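Local coordinates for protein sortase (Actinomyces oris, PDB 5UTT) that probably acts as a class E-type sortase, a transpeptidase of the Gram-positive cell surface, of which this is the sortase domain, at residues 61-64 and 65-69; 119-122 and 123-126. All coordinates share one frame; numbering follows the deposited sequence.

Contact 1. Residues 61-64 and 65-69; sequences AGHY and TNTQQ
Tyr64 O is gripped twice by one residue, Thr67: the hydroxyl OG1 donates to it over 2.8 Å, and the backbone N closes a type I turn onto the same oxygen over 3.1 Å. The threonine hydroxyl stands between its own backbone N and carbonyl carbon, which turns OG1 inward and leaves CG2 to rest against Tyr64 CB at 3.7 Å. Just ahead of the turn, CG of His63 lies opposite the backbone N (chi1 179°), which sends the ring to the Gln68 carbonyl. Its NE2 donates to Gln68 O at 2.7 Å, a short but bent bond (132° at the hydrogen) that reaches the carbonyl from above its plane. Gln69 brings its amide to the CE1 end of the imidazole, the two planes 77° apart, OE1 coming obliquely to 3.6 Å from His63 CE1. In the second shell, Glu49 OE1 bonds to His63 ND1; with NE2 on Gln68 O, both nitrogens fix the ring's rotation, and Phe76 stacks on the ring. The nearby carboxylate could favour a protonated imidazole. Tyr64 leads away instead, its OH bonded to Thr147, while Gln68 OE1 accepts from the backbone N of Asn75. The whole is a type I turn, reinforced by a threonine side chain, where strand 61-63 of the sortase beta-barrel gives way to the loop leading to strand 74-79.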
loop_
_atom_site.group_PDB
_atom_site.type_symbol
_atom_site.label_atom_id
_atom_site.label_comp_id
_atom_site.label_asym_id
_atom_site.label_seq_id
_atom_site.Cartn_x
_atom_site.Cartn_y
_atom_site.Cartn_z
ATOM N N ALA A 61 0.030 6.584 -5.412
ATOM C CA ALA A 61 0.887 5.477 -5.158
ATOM C C ALA A 61 0.994 4.678 -6.444
ATOM O O ALA A 61 0.029 4.585 -7.188
ATOM C CB ALA A 61 0.300 4.634 -4.071
ATOM N N GLY A 62 2.158 4.112 -6.684
ATOM C CA GLY A 62 2.384 3.285 -7.877
ATOM C C GLY A 62 2.671 1.801 -7.627
ATOM O O GLY A 62 3.549 1.451 -6.847
ATOM N N HIS A 63 1.973 0.930 -8.344
ATOM C CA HIS A 63 2.202 -0.495 -8.190
ATOM C C HIS A 63 3.419 -0.944 -8.991
ATOM O O HIS A 63 3.485 -0.760 -10.196
ATOM C CB HIS A 63 0.983 -1.260 -8.649
ATOM C CG HIS A 63 1.107 -2.761 -8.561
ATOM N ND1 HIS A 63 0.758 -3.563 -9.621
ATOM C CD2 HIS A 63 1.494 -3.596 -7.567
ATOM C CE1 HIS A 63 0.936 -4.832 -9.292
ATOM N NE2 HIS A 63 1.360 -4.878 -8.043
ATOM N N TYR A 64 4.367 -1.578 -8.293
ATOM C CA TYR A 64 5.483 -2.258 -8.947
ATOM C C TYR A 64 4.936 -3.319 -9.909
ATOM O O TYR A 64 4.216 -4.252 -9.500
ATOM C CB TYR A 64 6.427 -2.875 -7.906
ATOM C CG TYR A 64 7.260 -1.896 -7.065
ATOM C CD1 TYR A 64 6.744 -1.299 -5.913
ATOM C CD2 TYR A 64 8.559 -1.603 -7.423
ATOM C CE1 TYR A 64 7.519 -0.433 -5.145
ATOM C CE2 TYR A 64 9.345 -0.732 -6.680
ATOM C CZ TYR A 64 8.817 -0.148 -5.557
ATOM O OH TYR A 64 9.573 0.715 -4.780
ATOM N N THR A 65 5.256 -3.209 -11.176
ATOM C CA THR A 65 4.499 -3.930 -12.186
ATOM C C THR A 65 4.800 -5.413 -12.163
ATOM O O THR A 65 3.988 -6.193 -12.613
ATOM C CB THR A 65 4.708 -3.307 -13.575
ATOM O OG1 THR A 65 6.099 -3.379 -13.890
ATOM C CG2 THR A 65 4.212 -1.832 -13.572
ATOM N N ASN A 66 5.940 -5.807 -11.595
ATOM C CA ASN A 66 6.307 -7.233 -11.555
ATOM C C ASN A 66 5.976 -7.908 -10.235
ATOM O O ASN A 66 6.328 -9.088 -10.015
ATOM C CB ASN A 66 7.790 -7.422 -11.957
ATOM C CG ASN A 66 8.027 -7.168 -13.454
ATOM O OD1 ASN A 66 7.120 -7.297 -14.277
ATOM N ND2 ASN A 66 9.251 -6.791 -13.807
ATOM N N THR A 67 5.297 -7.181 -9.363
ATOM C CA THR A 67 4.743 -7.755 -8.145
ATOM C C THR A 67 3.300 -8.195 -8.367
ATOM O O THR A 67 2.735 -8.031 -9.449
ATOM C CB THR A 67 4.869 -6.797 -6.932
ATOM O OG1 THR A 67 3.992 -5.672 -7.064
ATOM C CG2 THR A 67 6.319 -6.390 -6.720
ATOM N N GLN A 68 2.724 -8.863 -7.363
ATOM C CA GLN A 68 1.423 -9.482 -7.520
ATOM C C GLN A 68 0.281 -8.466 -7.507
ATOM O O GLN A 68 0.453 -7.281 -7.120
ATOM C CB GLN A 68 1.204 -10.590 -6.476
ATOM C CG GLN A 68 2.003 -11.825 -6.775
ATOM C CD GLN A 68 3.479 -11.603 -6.692
ATOM O OE1 GLN A 68 4.015 -11.277 -5.629
ATOM N NE2 GLN A 68 4.163 -11.805 -7.797
ATOM N N GLN A 69 -0.875 -8.896 -8.002
ATOM C CA GLN A 69 -2.040 -8.042 -8.037
ATOM C C GLN A 69 -2.692 -7.979 -6.652
ATOM O O GLN A 69 -2.474 -8.840 -5.780
ATOM C CB GLN A 69 -3.041 -8.497 -9.101
ATOM C CG GLN A 69 -2.472 -8.698 -10.495
ATOM C CD GLN A 69 -1.674 -7.498 -11.012
ATOM O OE1 GLN A 69 -2.035 -6.325 -10.783
ATOM N NE2 GLN A 69 -0.568 -7.782 -11.712
#

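Contact 2. Residues 119-122 and 123-126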
loop_
_atom_site.group_PDB
_atom_site.type_symbol
_atom_site.label_atom_id
_atom_site.label_comp_id
_atom_site.label_asym_id
_atom_site.label_seq_id
_atom_site.Cartn_x
_atom_site.Cartn_y
_atom_site.Cartn_z
ATOM N N LEU A 119 14.133 -0.555 7.299
ATOM C CA LEU A 119 14.955 0.437 6.607
ATOM C C LEU A 119 16.052 -0.289 5.819
ATOM O O LEU A 119 16.873 -1.006 6.427
ATOM C CB LEU A 119 15.638 1.394 7.586
ATOM C CG LEU A 119 14.845 2.652 7.893
ATOM C CD1 LEU A 119 15.560 3.508 8.926
ATOM C CD2 LEU A 119 14.591 3.457 6.615
ATOM N N VAL A 120 16.050 -0.111 4.508
ATOM C CA VAL A 120 16.944 -0.824 3.568
ATOM C C VAL A 120 17.590 0.078 2.537
ATOM O O VAL A 120 17.097 1.186 2.272
ATOM C CB VAL A 120 16.243 -1.980 2.825
ATOM C CG1 VAL A 120 15.812 -3.036 3.835
ATOM C CG2 VAL A 120 15.047 -1.526 2.022
ATOM N N LYS A 121 18.648 -0.432 1.918
ATOM C CA LYS A 121 19.181 0.185 0.688
ATOM C C LYS A 121 18.249 -0.127 -0.497
ATOM O O LYS A 121 17.583 -1.184 -0.544
ATOM C CB LYS A 121 20.599 -0.316 0.406
ATOM C CG LYS A 121 21.630 0.217 1.374
ATOM C CD LYS A 121 22.928 -0.592 1.282
ATOM C CE LYS A 121 22.832 -1.916 2.041
ATOM N NZ LYS A 121 23.313 -3.068 1.239
ATOM N N PRO A 122 18.167 0.786 -1.484
ATOM C CA PRO A 122 17.192 0.570 -2.546
ATOM C C PRO A 122 17.471 -0.632 -3.446
ATOM O O PRO A 122 16.664 -0.924 -4.293
ATOM C CB PRO A 122 17.247 1.888 -3.375
ATOM C CG PRO A 122 18.476 2.577 -2.888
ATOM C CD PRO A 122 18.755 2.130 -1.513
ATOM N N GLU A 123 18.620 -1.277 -3.308
ATOM C CA GLU A 123 18.960 -2.436 -4.130
ATOM C C GLU A 123 18.458 -3.706 -3.443
ATOM O O GLU A 123 18.449 -4.793 -4.041
ATOM C CB GLU A 123 20.467 -2.517 -4.341
ATOM C CG GLU A 123 21.059 -1.326 -5.114
ATOM C CD GLU A 123 21.336 -0.107 -4.295
ATOM O OE1 GLU A 123 21.363 -0.193 -3.037
ATOM O OE2 GLU A 123 21.572 0.958 -4.910
ATOM N N GLN A 124 18.025 -3.561 -2.198
ATOM C CA GLN A 124 17.516 -4.707 -1.403
ATOM C C GLN A 124 16.082 -5.030 -1.774
ATOM O O GLN A 124 15.166 -4.851 -0.972
ATOM C CB GLN A 124 17.612 -4.378 0.080
ATOM C CG GLN A 124 19.027 -4.368 0.588
ATOM C CD GLN A 124 19.113 -4.175 2.074
ATOM O OE1 GLN A 124 19.477 -3.094 2.588
ATOM N NE2 GLN A 124 18.780 -5.240 2.805
ATOM N N VAL A 125 15.912 -5.528 -2.986
ATOM C CA VAL A 125 14.610 -5.765 -3.603
ATOM C C VAL A 125 13.859 -6.947 -2.974
ATOM O O VAL A 125 12.666 -7.158 -3.251
ATOM C CB VAL A 125 14.754 -6.002 -5.120
ATOM C CG1 VAL A 125 15.457 -4.839 -5.786
ATOM C CG2 VAL A 125 15.464 -7.310 -5.428
ATOM N N GLU A 126 14.540 -7.727 -2.141
ATOM C CA GLU A 126 13.857 -8.821 -1.417
ATOM C C GLU A 126 12.659 -8.294 -0.579
ATOM O O GLU A 126 11.729 -9.027 -0.251
ATOM C CB GLU A 126 14.841 -9.574 -0.519
ATOM C CG GLU A 126 15.371 -8.750 0.649
ATOM C CD GLU A 126 16.693 -8.073 0.345
ATOM O OE1 GLU A 126 17.104 -7.959 -0.847
ATOM O OE2 GLU A 126 17.348 -7.689 1.333
#
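Gln124 folds its side chain back on the chain just past the end of strand 108-120: OE1 accepts the backbone N of Lys121 at 2.9 Å (159° at the hydrogen, 34° off the amide plane). The return is possible because CG lies beside the backbone N (chi1 -71°) and the chain beyond it is extended. The backbone N of Gln124 meanwhile donates to Lys121 O, also over 2.9 Å, closing a type I turn through Pro122 and Glu123, so Lys121 is held at both its N and its O by one glutamine. Gln124 then centres an inverse gamma turn, closed by a weak bond from Val125 N to Glu123 O. Its NE2 donates nearly in the amide plane to the syn side of Glu126 OE2 at 3.2 Å, pinning the amide at both ends. Apolar atoms line this amide: Val120 CB lies 3.4 Å from OE1, and Lys121 CE comes to 3.6 Å from the same oxygen. Glu123, bent at chi2, lies alongside the Pro122 ring and brings OE1 to 3.5 Å from Lys121 CB. The turn ends strand 108-120, whose Val120 hydrogen-bonds through its backbone to Arg162 and packs on Ile164 of strand 161-174, and leads into a 3-10 segment beginning at Val125.

Overall arrangement
Both contacts are tight turns that finish a strand of the same sortase beta-barrel sheet, contact 1 after strand 61-63 and contact 2 after strand 108-120. Their centres lie about 16 Å apart and their nearest atoms about 7 Å apart, without touching; contact 1 lies closer to the centre of the chain, about 10 Å from it against about 17 Å for contact 2, measured from the contact centres. The loop that contact 2 opens bridges the gap: further along it, Ile128 meets Tyr64 and Pro130 meets Gln68. That loop runs on to strand 142-150, the strand whose end in sortases carries the nucleophilic cysteine, and Tyr64 OH hydrogen-bonds to Thr147 on it.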